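PDB 5X3E: kinesin-like protein from Caenorhabditis elegans, which probably couples ATP hydrolysis to movement along microtubules, as a motor of the kinesin-6 family. Local coordinates for residues 93-105 / 137-149. Sequence-based numbering, arbitrary orientation.
Sequences QATVFERTSVDLI and TGTGLLPRTLDVI. With SO4 (sulfate ion), chain Q.
Helices 93-105 and 141-149 cross at -64°, their axes 10.1 Å apart at the closest, with Phe97 and Leu141 bringing their CA atoms within 5.5 Å of each other. The pair illustrates reciprocal knobs-into-holes packing. Phe97 settles among Leu141, Arg144, Thr145 and Val148, while Leu141 enters a hole lined by Val96, Phe97, Thr100 and Ser101. A chi1 of 168° swings the Phe97 ring away from its own backbone N and onto Arg144, whose CB makes a CH-pi contact over the centre of one face, 3.6 Å from the centroid. Thr145 OG1 meets the ring edge in plane; this hydroxyl is turned back to Leu141 O, which also accepts from Thr145 N. Phe97 CZ lies 3.5 Å from Val148 CG2. Were this ring cut back to an alanine, a gap would probably open beside Arg144 CB, and Val148 CG2 would be left without its aromatic neighbour. In the P-loop NTPase fold of the kinesin motor domain, both helices pack against strand 114-119 through Leu116, which touches Thr100, Ser101 and Leu141. Farther along, Ile105 CD1 lies 3.7 Å from Val148 CG1. At the other end, Gln93 NE2 donates a hydrogen bond to Gly138 O (2.8 Å) from above the carbonyl plane, and Gln93 OE1 accepts from Arg41. The extended Arg144 chain lays one guanidinium face against the backbone at Gln93 and Ala94; Arg144 NE hydrogen-bonds to Thr139 O at 2.8 Å, and NH1 is salt-bridged to Glu202.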
loop_
_atom_site.group_PDB
_atom_site.type_symbol
_atom_site.label_atom_id
_atom_site.label_comp_id
_atom_site.label_asym_id
_atom_site.label_seq_id
_atom_site.Cartn_x
_atom_site.Cartn_y
_atom_site.Cartn_z
ATOM N N GLN A 93 2.162 17.724 1.586
ATOM C CA GLN A 93 1.767 16.369 1.964
ATOM C C GLN A 93 0.264 16.276 2.191
ATOM O O GLN A 93 -0.391 15.334 1.726
ATOM C CB GLN A 93 2.509 15.943 3.229
ATOM C CG GLN A 93 4.016 15.931 3.116
ATOM C CD GLN A 93 4.535 14.778 2.296
ATOM O OE1 GLN A 93 4.285 14.684 1.094
ATOM N NE2 GLN A 93 5.265 13.883 2.946
ATOM N N ALA A 94 -0.296 17.239 2.927
ATOM C CA ALA A 94 -1.723 17.219 3.227
ATOM C C ALA A 94 -2.556 17.236 1.952
ATOM O O ALA A 94 -3.582 16.552 1.864
ATOM C CB ALA A 94 -2.083 18.404 4.121
ATOM N N THR A 95 -2.134 18.012 0.952
ATOM C CA THR A 95 -2.879 18.057 -0.303
ATOM C C THR A 95 -2.794 16.729 -1.040
ATOM O O THR A 95 -3.804 16.230 -1.552
ATOM C CB THR A 95 -2.372 19.199 -1.185
ATOM O OG1 THR A 95 -2.612 20.453 -0.533
ATOM C CG2 THR A 95 -3.078 19.190 -2.529
ATOM N N VAL A 96 -1.596 16.144 -1.102
ATOM C CA VAL A 96 -1.436 14.825 -1.708
ATOM C C VAL A 96 -2.306 13.803 -0.989
ATOM O O VAL A 96 -3.072 13.067 -1.616
ATOM C CB VAL A 96 0.042 14.401 -1.702
ATOM C CG1 VAL A 96 0.174 12.938 -2.120
ATOM C CG2 VAL A 96 0.839 15.284 -2.630
ATOM N N PHE A 97 -2.222 13.770 0.344
ATOM C CA PHE A 97 -2.923 12.751 1.122
ATOM C C PHE A 97 -4.429 12.776 0.865
ATOM O O PHE A 97 -5.048 11.725 0.658
ATOM C CB PHE A 97 -2.627 12.944 2.609
ATOM C CG PHE A 97 -3.508 12.137 3.507
ATOM C CD1 PHE A 97 -3.395 10.757 3.550
ATOM C CD2 PHE A 97 -4.456 12.755 4.307
ATOM C CE1 PHE A 97 -4.210 10.004 4.379
ATOM C CE2 PHE A 97 -5.272 12.013 5.137
ATOM C CZ PHE A 97 -5.148 10.636 5.175
ATOM N N GLU A 98 -5.042 13.961 0.882
ATOM C CA GLU A 98 -6.485 14.034 0.660
ATOM C C GLU A 98 -6.860 13.597 -0.752
ATOM O O GLU A 98 -7.884 12.936 -0.953
ATOM C CB GLU A 98 -7.000 15.445 0.932
ATOM C CG GLU A 98 -6.759 15.933 2.348
ATOM C CD GLU A 98 -7.501 17.218 2.638
ATOM O OE1 GLU A 98 -8.513 17.480 1.951
ATOM O OE2 GLU A 98 -7.072 17.965 3.545
ATOM N N ARG A 99 -6.058 13.977 -1.744
ATOM C CA ARG A 99 -6.352 13.666 -3.138
ATOM C C ARG A 99 -5.997 12.228 -3.505
ATOM O O ARG A 99 -6.505 11.704 -4.504
ATOM C CB ARG A 99 -5.610 14.670 -4.032
ATOM C CG ARG A 99 -5.895 14.571 -5.520
ATOM C CD ARG A 99 -7.373 14.469 -5.801
ATOM N NE ARG A 99 -7.638 14.267 -7.221
ATOM C CZ ARG A 99 -7.543 13.094 -7.838
ATOM N NH1 ARG A 99 -7.180 12.011 -7.162
ATOM N NH2 ARG A 99 -7.811 13.001 -9.135
ATOM N N THR A 100 -5.170 11.571 -2.697
ATOM C CA THR A 100 -4.619 10.260 -2.995
ATOM C C THR A 100 -5.174 9.143 -2.118
ATOM O O THR A 100 -5.301 8.011 -2.591
ATOM C CB THR A 100 -3.084 10.325 -2.873
ATOM O OG1 THR A 100 -2.541 10.943 -4.045
ATOM C CG2 THR A 100 -2.465 8.998 -2.714
ATOM N N SER A 101 -5.557 9.438 -0.869
ATOM C CA SER A 101 -5.852 8.393 0.103
ATOM C C SER A 101 -7.241 8.448 0.732
ATOM O O SER A 101 -7.714 7.409 1.205
ATOM C CB SER A 101 -4.819 8.425 1.237
ATOM O OG SER A 101 -3.506 8.414 0.716
ATOM N N VAL A 102 -7.908 9.605 0.751
ATOM C CA VAL A 102 -9.150 9.720 1.515
ATOM C C VAL A 102 -10.229 8.824 0.918
ATOM O O VAL A 102 -10.987 8.171 1.648
ATOM C CB VAL A 102 -9.600 11.193 1.604
ATOM C CG1 VAL A 102 -11.072 11.296 1.985
ATOM C CG2 VAL A 102 -8.757 11.935 2.624
ATOM N N ASP A 103 -10.307 8.756 -0.414
ATOM C CA ASP A 103 -11.314 7.898 -1.035
ATOM C C ASP A 103 -10.986 6.418 -0.855
ATOM O O ASP A 103 -11.892 5.578 -0.869
ATOM C CB ASP A 103 -11.472 8.243 -2.520
ATOM C CG ASP A 103 -10.220 7.952 -3.334
ATOM O OD1 ASP A 103 -10.342 7.757 -4.562
ATOM O OD2 ASP A 103 -9.116 7.904 -2.748
ATOM N N LEU A 104 -9.706 6.076 -0.692
ATOM C CA LEU A 104 -9.360 4.689 -0.393
ATOM C C LEU A 104 -9.766 4.322 1.026
ATOM O O LEU A 104 -10.239 3.207 1.274
ATOM C CB LEU A 104 -7.862 4.451 -0.598
ATOM C CG LEU A 104 -7.277 4.917 -1.932
ATOM C CD1 LEU A 104 -5.830 4.459 -2.086
ATOM C CD2 LEU A 104 -8.142 4.456 -3.101
ATOM N N ILE A 105 -9.585 5.245 1.975
ATOM C CA ILE A 105 -10.029 4.981 3.340
ATOM C C ILE A 105 -11.546 4.881 3.397
ATOM O O ILE A 105 -12.099 4.022 4.091
ATOM C CB ILE A 105 -9.504 6.055 4.302
ATOM C CG1 ILE A 105 -7.972 6.082 4.296
ATOM C CG2 ILE A 105 -10.041 5.791 5.694
ATOM C CD1 ILE A 105 -7.388 7.288 5.028
ATOM N N THR A 137 4.907 19.217 8.105
ATOM C CA THR A 137 5.080 19.335 6.661
ATOM C C THR A 137 5.715 18.106 6.018
ATOM O O THR A 137 5.780 18.043 4.786
ATOM C CB THR A 137 5.940 20.555 6.325
ATOM O OG1 THR A 137 7.216 20.431 6.964
ATOM C CG2 THR A 137 5.260 21.836 6.783
ATOM N N GLY A 138 6.154 17.124 6.807
ATOM C CA GLY A 138 6.907 16.006 6.262
ATOM C C GLY A 138 6.208 14.658 6.171
ATOM O O GLY A 138 6.605 13.821 5.357
ATOM N N THR A 139 5.175 14.431 6.985
ATOM C CA THR A 139 4.577 13.102 7.088
ATOM C C THR A 139 3.871 12.715 5.795
ATOM O O THR A 139 3.107 13.502 5.229
ATOM C CB THR A 139 3.609 13.035 8.272
ATOM O OG1 THR A 139 4.346 13.120 9.496
ATOM C CG2 THR A 139 2.824 11.743 8.261
ATOM N N GLY A 140 4.142 11.494 5.323
ATOM C CA GLY A 140 3.618 11.015 4.062
ATOM C C GLY A 140 2.276 10.324 4.207
ATOM O O GLY A 140 1.600 10.408 5.234
ATOM N N LEU A 141 1.896 9.613 3.139
ATOM C CA LEU A 141 0.573 9.001 3.062
ATOM C C LEU A 141 0.358 7.982 4.167
ATOM O O LEU A 141 -0.711 7.942 4.786
ATOM C CB LEU A 141 0.396 8.308 1.715
ATOM C CG LEU A 141 0.646 9.158 0.482
ATOM C CD1 LEU A 141 0.635 8.294 -0.765
ATOM C CD2 LEU A 141 -0.396 10.264 0.401
ATOM N N LEU A 142 1.351 7.134 4.410
ATOM C CA LEU A 142 1.127 5.974 5.265
ATOM C C LEU A 142 0.762 6.369 6.689
ATOM O O LEU A 142 -0.290 5.919 7.176
ATOM C CB LEU A 142 2.348 5.051 5.196
ATOM C CG LEU A 142 2.315 3.706 5.907
ATOM C CD1 LEU A 142 3.157 2.718 5.109
ATOM C CD2 LEU A 142 2.831 3.832 7.331
ATOM N N PRO A 143 1.538 7.199 7.401
ATOM C CA PRO A 143 1.128 7.543 8.774
ATOM C C PRO A 143 -0.178 8.312 8.824
ATOM O O PRO A 143 -0.998 8.068 9.719
ATOM C CB PRO A 143 2.305 8.378 9.295
ATOM C CG PRO A 143 3.447 8.054 8.386
ATOM C CD PRO A 143 2.822 7.835 7.054
ATOM N N ARG A 144 -0.407 9.225 7.872
ATOM C CA ARG A 144 -1.679 9.941 7.828
ATOM C C ARG A 144 -2.837 8.981 7.605
ATOM O O ARG A 144 -3.907 9.136 8.208
ATOM C CB ARG A 144 -1.653 11.012 6.737
ATOM C CG ARG A 144 -0.620 12.106 6.956
ATOM C CD ARG A 144 -0.654 13.121 5.827
ATOM N NE ARG A 144 0.468 14.049 5.909
ATOM C CZ ARG A 144 0.408 15.239 6.498
ATOM N NH1 ARG A 144 -0.728 15.648 7.046
ATOM N NH2 ARG A 144 1.480 16.019 6.534
ATOM N N THR A 145 -2.655 8.002 6.715
ATOM C CA THR A 145 -3.683 6.989 6.506
ATOM C C THR A 145 -3.963 6.223 7.795
ATOM O O THR A 145 -5.124 6.019 8.168
ATOM C CB THR A 145 -3.270 6.034 5.387
ATOM O OG1 THR A 145 -3.219 6.744 4.144
ATOM C CG2 THR A 145 -4.281 4.912 5.270
ATOM N N LEU A 146 -2.909 5.786 8.489
ATOM C CA LEU A 146 -3.106 5.108 9.768
ATOM C C LEU A 146 -3.835 6.003 10.760
ATOM O O LEU A 146 -4.729 5.543 11.481
ATOM C CB LEU A 146 -1.766 4.663 10.349
ATOM C CG LEU A 146 -1.011 3.546 9.633
ATOM C CD1 LEU A 146 0.416 3.446 10.177
ATOM C CD2 LEU A 146 -1.763 2.220 9.779
ATOM N N ASP A 147 -3.450 7.281 10.826
ATOM C CA ASP A 147 -4.132 8.231 11.702
ATOM C C ASP A 147 -5.619 8.301 11.386
ATOM O O ASP A 147 -6.466 8.125 12.268
ATOM C CB ASP A 147 -3.503 9.620 11.561
ATOM C CG ASP A 147 -2.182 9.746 12.286
ATOM O OD1 ASP A 147 -1.994 9.062 13.315
ATOM O OD2 ASP A 147 -1.335 10.543 11.826
ATOM N N VAL A 148 -5.952 8.553 10.120
ATOM C CA VAL A 148 -7.339 8.777 9.735
ATOM C C VAL A 148 -8.173 7.515 9.926
ATOM O O VAL A 148 -9.335 7.588 10.351
ATOM C CB VAL A 148 -7.395 9.299 8.291
ATOM C CG1 VAL A 148 -8.814 9.303 7.782
ATOM C CG2 VAL A 148 -6.801 10.697 8.233
ATOM N N ILE A 149 -7.612 6.345 9.595
ATOM C CA ILE A 149 -8.320 5.086 9.828
ATOM C C ILE A 149 -8.714 4.967 11.294
ATOM O O ILE A 149 -9.889 4.772 11.627
ATOM C CB ILE A 149 -7.471 3.881 9.373
ATOM C CG1 ILE A 149 -7.440 3.783 7.846
ATOM C CG2 ILE A 149 -8.003 2.574 9.965
ATOM C CD1 ILE A 149 -6.373 2.842 7.334
HETATM S S SO4 Q . -8.802 17.802 -7.951
HETATM O O1 SO4 Q . -7.602 17.648 -7.128
HETATM O O2 SO4 Q . -8.933 19.198 -8.361
HETATM O O3 SO4 Q . -8.709 16.945 -9.133
HETATM O O4 SO4 Q . -9.975 17.423 -7.169
#